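PDB 6WQV: endoglucanase from Ruminococcus champanellensis, which probably hydrolyses internal beta-1,4 linkages of cellulose and related plant polysaccharides as a broad-specificity glycoside hydrolase of family 5. Local coordinates for residues I63-E68 and G334-G339; A325-G330 and T342-E347. One frame throughout, in Å; residues are numbered along the deposited sequence.

Contact 1: residues I63-E68 and G334-G339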
ATOM      1  N   ILE A  63      -3.136 -17.194   0.839  1.00 10.98           N
ATOM      2  CA  ILE A  63      -1.930 -16.630   0.239  1.00 11.62           C
ATOM      3  C   ILE A  63      -1.331 -17.607  -0.769  1.00 12.75           C
ATOM      4  O   ILE A  63      -0.825 -17.197  -1.821  1.00 12.93           O
ATOM      5  CB  ILE A  63      -0.925 -16.227   1.335  1.00 11.50           C
ATOM      6  CG1 ILE A  63      -1.553 -15.244   2.327  1.00 12.62           C
ATOM      7  CG2 ILE A  63       0.320 -15.609   0.715  1.00 12.18           C
ATOM      8  CD1 ILE A  63      -2.171 -14.045   1.691  1.00 14.17           C
ATOM      9  N   ASP A  64      -1.391 -18.918  -0.472  1.00 12.42           N
ATOM     10  CA  ASP A  64      -0.978 -19.911  -1.462  1.00 11.63           C
ATOM     11  C   ASP A  64      -1.747 -19.726  -2.773  1.00 11.41           C
ATOM     12  O   ASP A  64      -1.193 -19.880  -3.870  1.00 11.77           O
ATOM     13  CB  ASP A  64      -1.253 -21.339  -0.969  1.00 11.70           C
ATOM     14  CG  ASP A  64      -0.368 -21.783   0.184  1.00 17.16           C
ATOM     15  OD1 ASP A  64       0.585 -21.071   0.559  1.00 18.89           O
ATOM     16  OD2 ASP A  64      -0.633 -22.891   0.715  1.00 17.93           O
ATOM     17  N   LYS A  65      -3.057 -19.471  -2.672  1.00 11.31           N
ATOM     18  CA  LYS A  65      -3.890 -19.287  -3.858  1.00 11.41           C
ATOM     19  C   LYS A  65      -3.519 -18.019  -4.618  1.00 11.79           C
ATOM     20  O   LYS A  65      -3.489 -18.012  -5.854  1.00 12.01           O
ATOM     21  CB  LYS A  65      -5.363 -19.267  -3.443  1.00 12.44           C
ATOM     22  CG  LYS A  65      -6.346 -19.143  -4.588  1.00 15.48           C
ATOM     23  CD  LYS A  65      -6.341 -20.367  -5.475  1.00 20.19           C
ATOM     24  CE  LYS A  65      -7.494 -20.292  -6.459  1.00 25.35           C
ATOM     25  NZ  LYS A  65      -7.597 -21.517  -7.278  1.00 28.93           N
ATOM     26  N   VAL A  66      -3.244 -16.932  -3.894  1.00 12.03           N
ATOM     27  CA  VAL A  66      -2.758 -15.706  -4.522  1.00 12.51           C
ATOM     28  C   VAL A  66      -1.500 -15.981  -5.344  1.00 11.09           C
ATOM     29  O   VAL A  66      -1.389 -15.552  -6.495  1.00 12.18           O
ATOM     30  CB  VAL A  66      -2.544 -14.637  -3.438  1.00 11.02           C
ATOM     31  CG1 VAL A  66      -1.808 -13.435  -3.982  1.00 11.82           C
ATOM     32  CG2 VAL A  66      -3.898 -14.234  -2.837  1.00 11.71           C
ATOM     33  N   LYS A  67      -0.543 -16.719  -4.773  1.00 11.60           N
ATOM     34  CA  LYS A  67       0.672 -17.054  -5.518  1.00 12.46           C
ATOM     35  C   LYS A  67       0.360 -17.917  -6.740  1.00 11.63           C
ATOM     36  O   LYS A  67       0.867 -17.667  -7.843  1.00 13.54           O
ATOM     37  CB  LYS A  67       1.682 -17.741  -4.593  1.00 11.89           C
ATOM     38  CG  LYS A  67       3.005 -18.090  -5.266  1.00 14.14           C
ATOM     39  CD  LYS A  67       3.974 -18.767  -4.301  1.00 17.07           C
ATOM     40  CE  LYS A  67       5.213 -19.260  -5.049  1.00 21.43           C
ATOM     41  NZ  LYS A  67       6.266 -19.825  -4.154  1.00 21.73           N
ATOM     42  N   GLU A  68      -0.479 -18.948  -6.558  1.00 12.54           N
ATOM     43  CA  GLU A  68      -0.884 -19.804  -7.668  1.00 15.12           C
ATOM     44  C   GLU A  68      -1.506 -19.007  -8.804  1.00 14.01           C
ATOM     45  O   GLU A  68      -1.323 -19.349  -9.977  1.00 16.18           O
ATOM     46  CB  GLU A  68      -1.887 -20.842  -7.155  1.00 16.54           C
ATOM     47  CG  GLU A  68      -2.417 -21.847  -8.165  1.00 20.24           C
ATOM     48  CD  GLU A  68      -3.645 -22.581  -7.628  1.00 24.72           C
ATOM     49  OE1 GLU A  68      -3.562 -23.155  -6.522  1.00 26.68           O
ATOM     50  OE2 GLU A  68      -4.703 -22.559  -8.294  1.00 29.37           O
ATOM     51  N   GLY A 334     -13.200  -7.005  -4.868  1.00 11.31           N
ATOM     52  CA  GLY A 334     -12.785  -8.383  -4.697  1.00 11.03           C
ATOM     53  C   GLY A 334     -12.294  -9.010  -5.990  1.00 10.04           C
ATOM     54  O   GLY A 334     -12.779  -8.714  -7.084  1.00 11.86           O
ATOM     55  N   LEU A 335     -11.333  -9.917  -5.847  1.00 10.48           N
ATOM     56  CA  LEU A 335     -10.804 -10.685  -6.966  1.00 11.68           C
ATOM     57  C   LEU A 335     -10.747 -12.143  -6.539  1.00 10.88           C
ATOM     58  O   LEU A 335     -11.300 -13.009  -7.226  1.00 13.06           O
ATOM     59  CB  LEU A 335      -9.439 -10.141  -7.380  1.00 13.87           C
ATOM     60  CG  LEU A 335      -8.851 -10.618  -8.703  1.00 13.91           C
ATOM     61  CD1 LEU A 335      -9.692 -10.169  -9.880  1.00 20.43           C
ATOM     62  CD2 LEU A 335      -7.436 -10.095  -8.854  1.00 15.10           C
ATOM     63  N   LEU A 336     -10.118 -12.412  -5.396  1.00 10.74           N
ATOM     64  CA  LEU A 336     -10.153 -13.728  -4.766  1.00 11.65           C
ATOM     65  C   LEU A 336     -11.324 -13.773  -3.796  1.00 10.80           C
ATOM     66  O   LEU A 336     -11.411 -12.950  -2.878  1.00 12.19           O
ATOM     67  CB  LEU A 336      -8.865 -13.982  -3.979  1.00 13.48           C
ATOM     68  CG  LEU A 336      -8.814 -15.283  -3.161  1.00 13.94           C
ATOM     69  CD1 LEU A 336      -8.935 -16.488  -4.079  1.00 15.66           C
ATOM     70  CD2 LEU A 336      -7.526 -15.333  -2.348  1.00 16.27           C
ATOM     71  N   ASN A 337     -12.220 -14.738  -3.979  1.00 10.61           N
ATOM     72  CA  ASN A 337     -13.250 -15.000  -2.984  1.00 11.78           C
ATOM     73  C   ASN A 337     -12.594 -15.860  -1.911  1.00 11.24           C
ATOM     74  O   ASN A 337     -12.340 -17.050  -2.116  1.00 12.43           O
ATOM     75  CB  ASN A 337     -14.458 -15.668  -3.627  1.00 13.52           C
ATOM     76  CG  ASN A 337     -15.601 -15.844  -2.665  1.00 13.78           C
ATOM     77  OD1 ASN A 337     -15.404 -16.058  -1.469  1.00 14.69           O
ATOM     78  ND2 ASN A 337     -16.821 -15.759  -3.180  1.00 15.96           N
ATOM     79  N   ARG A 338     -12.288 -15.255  -0.759  1.00 12.03           N
ATOM     80  CA  ARG A 338     -11.437 -15.920   0.221  1.00 11.57           C
ATOM     81  C   ARG A 338     -12.129 -17.112   0.870  1.00 14.11           C
ATOM     82  O   ARG A 338     -11.467 -18.096   1.220  1.00 15.28           O
ATOM     83  CB  ARG A 338     -10.975 -14.915   1.281  1.00 12.84           C
ATOM     84  CG  ARG A 338     -10.050 -13.829   0.744  1.00 11.66           C
ATOM     85  CD  ARG A 338      -9.592 -12.896   1.835  1.00 11.33           C
ATOM     86  NE  ARG A 338      -9.250 -11.592   1.281  1.00 12.17           N
ATOM     87  CZ  ARG A 338      -8.963 -10.529   2.018  1.00 10.58           C
ATOM     88  NH1 ARG A 338      -8.952 -10.614   3.334  1.00 11.33           N
ATOM     89  NH2 ARG A 338      -8.694  -9.378   1.425  1.00 11.10           N
ATOM     90  N   GLY A 339     -13.449 -17.050   1.049  1.00 15.13           N
ATOM     91  CA  GLY A 339     -14.152 -18.139   1.702  1.00 15.26           C
ATOM     92  C   GLY A 339     -14.309 -19.374   0.846  1.00 16.31           C
ATOM     93  O   GLY A 339     -14.365 -20.484   1.373  1.00 17.90           O
TER
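Val66 and Leu336 bring the two backbones closest, their CA atoms 7.7 Å apart, a separation bridged by side chains alone. Residues 63-68 form the last turns of helix 60-68, with Lys67 N bonded to Ile63 O and Glu68 N to Asp64 O; residues 334-339 run from a loop through the short strand 336-337 into a turn.

Leu336 carries the contact from its side, its CB directed at the helix and its two methyl groups divided between neighbouring helix residues. CD2 meets CG2 of Val66 at 3.8 Å, the two side chains crossing at about a right angle. CD1 lies 3.7 Å from CG of Lys65, so the partner there is the aliphatic root of the lysine and not its ammonium group. In Val66, CG1 stands anti to the backbone N (chi1 170°), which leaves CG2 beside that N as the branch that touches the leucine.

The fold is the eight-stranded (beta/alpha)8 barrel of family 5 enzymes: helix 60-68 precedes barrel strand 73-76, while strand 336-337 belongs to a two-stranded antiparallel hairpin that follows the last barrel strand. Trp27, on the first barrel strand, also packs against Val66, and Trp343 of the hairpin touches both Lys65 and Leu336.

Beyond CG the lysine bends, its chi2 of 67° turning the chain away from the leucine. Its NZ forms a salt bridge with Glu68 OE2 at 3.2 Å, approaching from above the carboxylate plane, 41° out of it. Replacing Lys65 with an alanine would probably leave Glu68 without this charged mate and take away the CG methylene that packs on Leu336 CD1. Further along the strand segment, Arg338 bonds to Gly30 O and Thr32 OG1, just past barrel strand 26-29.

Contact 2: residues A325-G330 and T342-E347. With EDO (1,2-ethanediol), chain I.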
ATOM      1  N   ALA A 325     -14.781  -8.050  -1.602  1.00 12.73           N
ATOM      2  CA  ALA A 325     -16.168  -7.604  -1.715  1.00 12.97           C
ATOM      3  C   ALA A 325     -16.590  -7.653  -3.180  1.00 11.87           C
ATOM      4  O   ALA A 325     -15.908  -7.099  -4.044  1.00 12.59           O
ATOM      5  CB  ALA A 325     -16.315  -6.181  -1.162  1.00 15.00           C
ATOM      6  N   PHE A 326     -17.718  -8.312  -3.447  1.00 13.28           N
ATOM      7  CA  PHE A 326     -18.158  -8.619  -4.809  1.00 13.89           C
ATOM      8  C   PHE A 326     -19.460  -7.938  -5.188  1.00 16.45           C
ATOM      9  O   PHE A 326     -19.508  -7.240  -6.208  1.00 15.91           O
ATOM     10  CB  PHE A 326     -18.215 -10.160  -5.001  1.00 15.36           C
ATOM     11  CG  PHE A 326     -16.891 -10.792  -4.737  1.00 13.58           C
ATOM     12  CD1 PHE A 326     -15.925 -10.820  -5.720  1.00 14.38           C
ATOM     13  CD2 PHE A 326     -16.569 -11.249  -3.469  1.00 16.84           C
ATOM     14  CE1 PHE A 326     -14.666 -11.326  -5.459  1.00 14.98           C
ATOM     15  CE2 PHE A 326     -15.314 -11.757  -3.202  1.00 17.78           C
ATOM     16  CZ  PHE A 326     -14.359 -11.785  -4.201  1.00 14.72           C
ATOM     17  N   ASP A 327     -20.511  -8.100  -4.395  1.00 17.29           N
ATOM     18  CA  ASP A 327     -21.825  -7.577  -4.747  1.00 18.02           C
ATOM     19  C   ASP A 327     -22.440  -6.817  -3.578  1.00 20.19           C
ATOM     20  O   ASP A 327     -23.662  -6.803  -3.412  1.00 23.91           O
ATOM     21  CB  ASP A 327     -22.732  -8.703  -5.240  1.00 21.95           C
ATOM     22  CG  ASP A 327     -22.155  -9.419  -6.459  1.00 26.50           C
ATOM     23  OD1 ASP A 327     -22.010  -8.776  -7.521  1.00 28.23           O
ATOM     24  OD2 ASP A 327     -21.833 -10.620  -6.345  1.00 31.23           O
ATOM     25  N   THR A 328     -21.599  -6.157  -2.780  1.00 19.18           N
ATOM     26  CA  THR A 328     -22.054  -5.362  -1.655  1.00 20.81           C
ATOM     27  C   THR A 328     -22.508  -3.978  -2.130  1.00 18.84           C
ATOM     28  O   THR A 328     -22.352  -3.604  -3.294  1.00 19.86           O
ATOM     29  CB  THR A 328     -20.929  -5.197  -0.630  1.00 19.88           C
ATOM     30  OG1 THR A 328     -19.980  -4.232  -1.107  1.00 19.39           O
ATOM     31  CG2 THR A 328     -20.212  -6.523  -0.382  1.00 20.96           C
ATOM     32  N   SER A 329     -23.083  -3.213  -1.198  1.00 21.63           N
ATOM     33  CA  SER A 329     -23.476  -1.834  -1.460  1.00 21.94           C
ATOM     34  C   SER A 329     -22.308  -0.859  -1.348  1.00 23.16           C
ATOM     35  O   SER A 329     -22.498   0.343  -1.569  1.00 24.22           O
ATOM     36  CB  SER A 329     -24.570  -1.416  -0.479  1.00 26.76           C
ATOM     37  OG  SER A 329     -24.095  -1.522   0.852  1.00 32.10           O
ATOM     38  N   GLY A 330     -21.122  -1.345  -1.011  1.00 20.98           N
ATOM     39  CA  GLY A 330     -19.918  -0.548  -0.912  1.00 20.26           C
ATOM     40  C   GLY A 330     -19.018  -0.710  -2.118  1.00 18.71           C
ATOM     41  O   GLY A 330     -19.478  -0.949  -3.241  1.00 20.55           O
ATOM     42  N   THR A 342     -11.793 -19.183  -4.627  1.00 13.38           N
ATOM     43  CA  THR A 342     -12.041 -19.128  -6.056  1.00 13.81           C
ATOM     44  C   THR A 342     -11.755 -17.721  -6.560  1.00 14.46           C
ATOM     45  O   THR A 342     -11.992 -16.725  -5.864  1.00 12.75           O
ATOM     46  CB  THR A 342     -13.494 -19.491  -6.401  1.00 13.65           C
ATOM     47  OG1 THR A 342     -14.379 -18.630  -5.675  1.00 16.57           O
ATOM     48  CG2 THR A 342     -13.798 -20.945  -6.062  1.00 17.33           C
ATOM     49  N   TRP A 343     -11.243 -17.654  -7.786  1.00 13.53           N
ATOM     50  CA  TRP A 343     -11.094 -16.391  -8.503  1.00 13.87           C
ATOM     51  C   TRP A 343     -12.450 -16.054  -9.112  1.00 14.65           C
ATOM     52  O   TRP A 343     -12.936 -16.755 -10.010  1.00 16.37           O
ATOM     53  CB  TRP A 343     -10.018 -16.505  -9.579  1.00 14.27           C
ATOM     54  CG  TRP A 343      -8.627 -16.694  -9.028  1.00 13.02           C
ATOM     55  CD1 TRP A 343      -7.845 -17.804  -9.157  1.00 12.75           C
ATOM     56  CD2 TRP A 343      -7.856 -15.746  -8.272  1.00 12.37           C
ATOM     57  NE1 TRP A 343      -6.639 -17.606  -8.534  1.00 14.76           N
ATOM     58  CE2 TRP A 343      -6.620 -16.353  -7.979  1.00 13.11           C
ATOM     59  CE3 TRP A 343      -8.093 -14.444  -7.813  1.00 12.58           C
ATOM     60  CZ2 TRP A 343      -5.629 -15.707  -7.251  1.00 12.81           C
ATOM     61  CZ3 TRP A 343      -7.101 -13.805  -7.091  1.00 11.62           C
ATOM     62  CH2 TRP A 343      -5.893 -14.438  -6.811  1.00 11.78           C
ATOM     63  N   GLN A 344     -13.085 -14.998  -8.597  1.00 13.44           N
ATOM     64  CA  GLN A 344     -14.460 -14.704  -8.973  1.00 14.53           C
ATOM     65  C   GLN A 344     -14.554 -14.118 -10.375  1.00 14.56           C
ATOM     66  O   GLN A 344     -15.605 -14.212 -11.017  1.00 17.09           O
ATOM     67  CB  GLN A 344     -15.064 -13.729  -7.958  1.00 15.79           C
ATOM     68  CG  GLN A 344     -16.554 -13.521  -8.078  1.00 19.57           C
ATOM     69  CD  GLN A 344     -17.308 -13.987  -6.838  1.00 20.58           C
ATOM     70  OE1 GLN A 344     -16.838 -14.855  -6.093  1.00 21.71           O
ATOM     71  NE2 GLN A 344     -18.471 -13.394  -6.599  1.00 22.84           N
ATOM     72  N   TYR A 345     -13.476 -13.499 -10.862  1.00 14.31           N
ATOM     73  CA  TYR A 345     -13.448 -12.864 -12.178  1.00 14.93           C
ATOM     74  C   TYR A 345     -12.265 -13.420 -12.963  1.00 15.64           C
ATOM     75  O   TYR A 345     -11.255 -12.736 -13.178  1.00 14.81           O
ATOM     76  CB  TYR A 345     -13.378 -11.348 -12.021  1.00 14.01           C
ATOM     77  CG  TYR A 345     -14.465 -10.804 -11.107  1.00 13.36           C
ATOM     78  CD1 TYR A 345     -15.800 -10.839 -11.487  1.00 14.62           C
ATOM     79  CD2 TYR A 345     -14.151 -10.260  -9.869  1.00 12.26           C
ATOM     80  CE1 TYR A 345     -16.796 -10.342 -10.660  1.00 15.98           C
ATOM     81  CE2 TYR A 345     -15.140  -9.759  -9.035  1.00 14.58           C
ATOM     82  CZ  TYR A 345     -16.458  -9.811  -9.434  1.00 15.75           C
ATOM     83  OH  TYR A 345     -17.440  -9.315  -8.605  1.00 19.35           O
ATOM     84  N   PRO A 346     -12.363 -14.674 -13.404  1.00 14.58           N
ATOM     85  CA  PRO A 346     -11.208 -15.303 -14.071  1.00 15.80           C
ATOM     86  C   PRO A 346     -10.748 -14.593 -15.337  1.00 16.22           C
ATOM     87  O   PRO A 346      -9.543 -14.590 -15.616  1.00 16.42           O
ATOM     88  CB  PRO A 346     -11.693 -16.734 -14.350  1.00 18.41           C
ATOM     89  CG  PRO A 346     -13.217 -16.640 -14.300  1.00 20.71           C
ATOM     90  CD  PRO A 346     -13.501 -15.597 -13.248  1.00 15.81           C
ATOM     91  N   GLU A 347     -11.659 -14.007 -16.120  1.00 16.46           N
ATOM     92  CA  GLU A 347     -11.248 -13.322 -17.344  1.00 17.53           C
ATOM     93  C   GLU A 347     -10.437 -12.074 -17.019  1.00 16.79           C
ATOM     94  O   GLU A 347      -9.518 -11.714 -17.765  1.00 17.24           O
ATOM     95  CB  GLU A 347     -12.471 -12.957 -18.176  1.00 20.03           C
ATOM     96  CG  GLU A 347     -13.215 -14.138 -18.776  1.00 26.90           C
ATOM     97  CD  GLU A 347     -14.254 -13.708 -19.796  1.00 34.95           C
ATOM     98  OE1 GLU A 347     -14.192 -12.548 -20.262  1.00 36.47           O
ATOM     99  OE2 GLU A 347     -15.136 -14.527 -20.128  1.00 38.11           O
TER
HETATM  100  C1  EDO I 401     -20.061 -10.519  -0.860  1.00 39.40           C
HETATM  101  O1  EDO I 401     -19.002  -9.662  -1.295  1.00 33.10           O
HETATM  102  C2  EDO I 401     -21.021 -10.750  -2.021  1.00 42.90           C
HETATM  103  O2  EDO I 401     -21.560  -9.481  -2.407  1.00 41.88           O
HETATM  104  O   HOH W   1     -19.824 -10.462  -8.946  1.00 32.59           O
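Stacking and apolar packing centre on the ring of Phe326, which meets Gln344 over one face and Tyr345 at its edge. The glutamine lies on the ring as a flat lid: amide and ring planes are only 22° apart, and CD sits 3.6 Å above the ring, offset toward its rim. A bend at chi2 folds the chain along this face, with Gln344 CB 3.5 Å from Phe326 CE1 and Gln344 NE2 above CG and CB of Phe326. The polar end is also anchored, since OE1 accepts a hydrogen bond from Asn337 ND2.

The two aromatic rings meet obliquely, their planes at 42°, and the closest carbons are Phe326 CD1 and Tyr345 CE2 at 3.6 Å. CE2 comes in near the plane of the phenylalanine ring. Arg300 makes a cation-pi contact with the same tyrosine.

Polar links between the segments run through a water, which donates to Asp327 OD1 and is hydrogen-bonded to Tyr345 OH at 2.7 Å. An ethanediol, probably from the crystallisation liquor, is held by backbone amides on the loop: Phe326 N gives O1 a fairly straight bond (161°), and Asp327 N gives O2 a more bent one.

Within the loop, Thr328 OG1 accepts from Gly330 N at 3.1 Å, an ST turn. Tyr345 is the N-cap of helix 346-353, the eighth helix of the (beta/alpha)8 barrel, so the contact packs the start of the beta8-alpha8 connection against that helix's N-terminus, with the Phe326 side chain about 11 Å from a bound glucose unit, beside the glycan site rather than in it.

How the contacts relate
The centres of contacts 1 and 2 lie 11 Å apart, on the same side of the chain's centre. Their segments alternate along the sequence, in the order 63-68, 325-330, 334-339, 342-347, so the last three follow one another closely beyond barrel strand 318-322. Strands 336-337 and 342-343 pair in one antiparallel hairpin, probably through a hydrogen bond from Asn337 N to Thr342 O (2.7 Å). A second probable bond joins Gly334 N to Ala325 O. Contact 1 thus ties this beta8-alpha8 connection to the helix between the first two barrel strands, where the barrel closes, while contact 2 folds the connection upon itself just before the final helix.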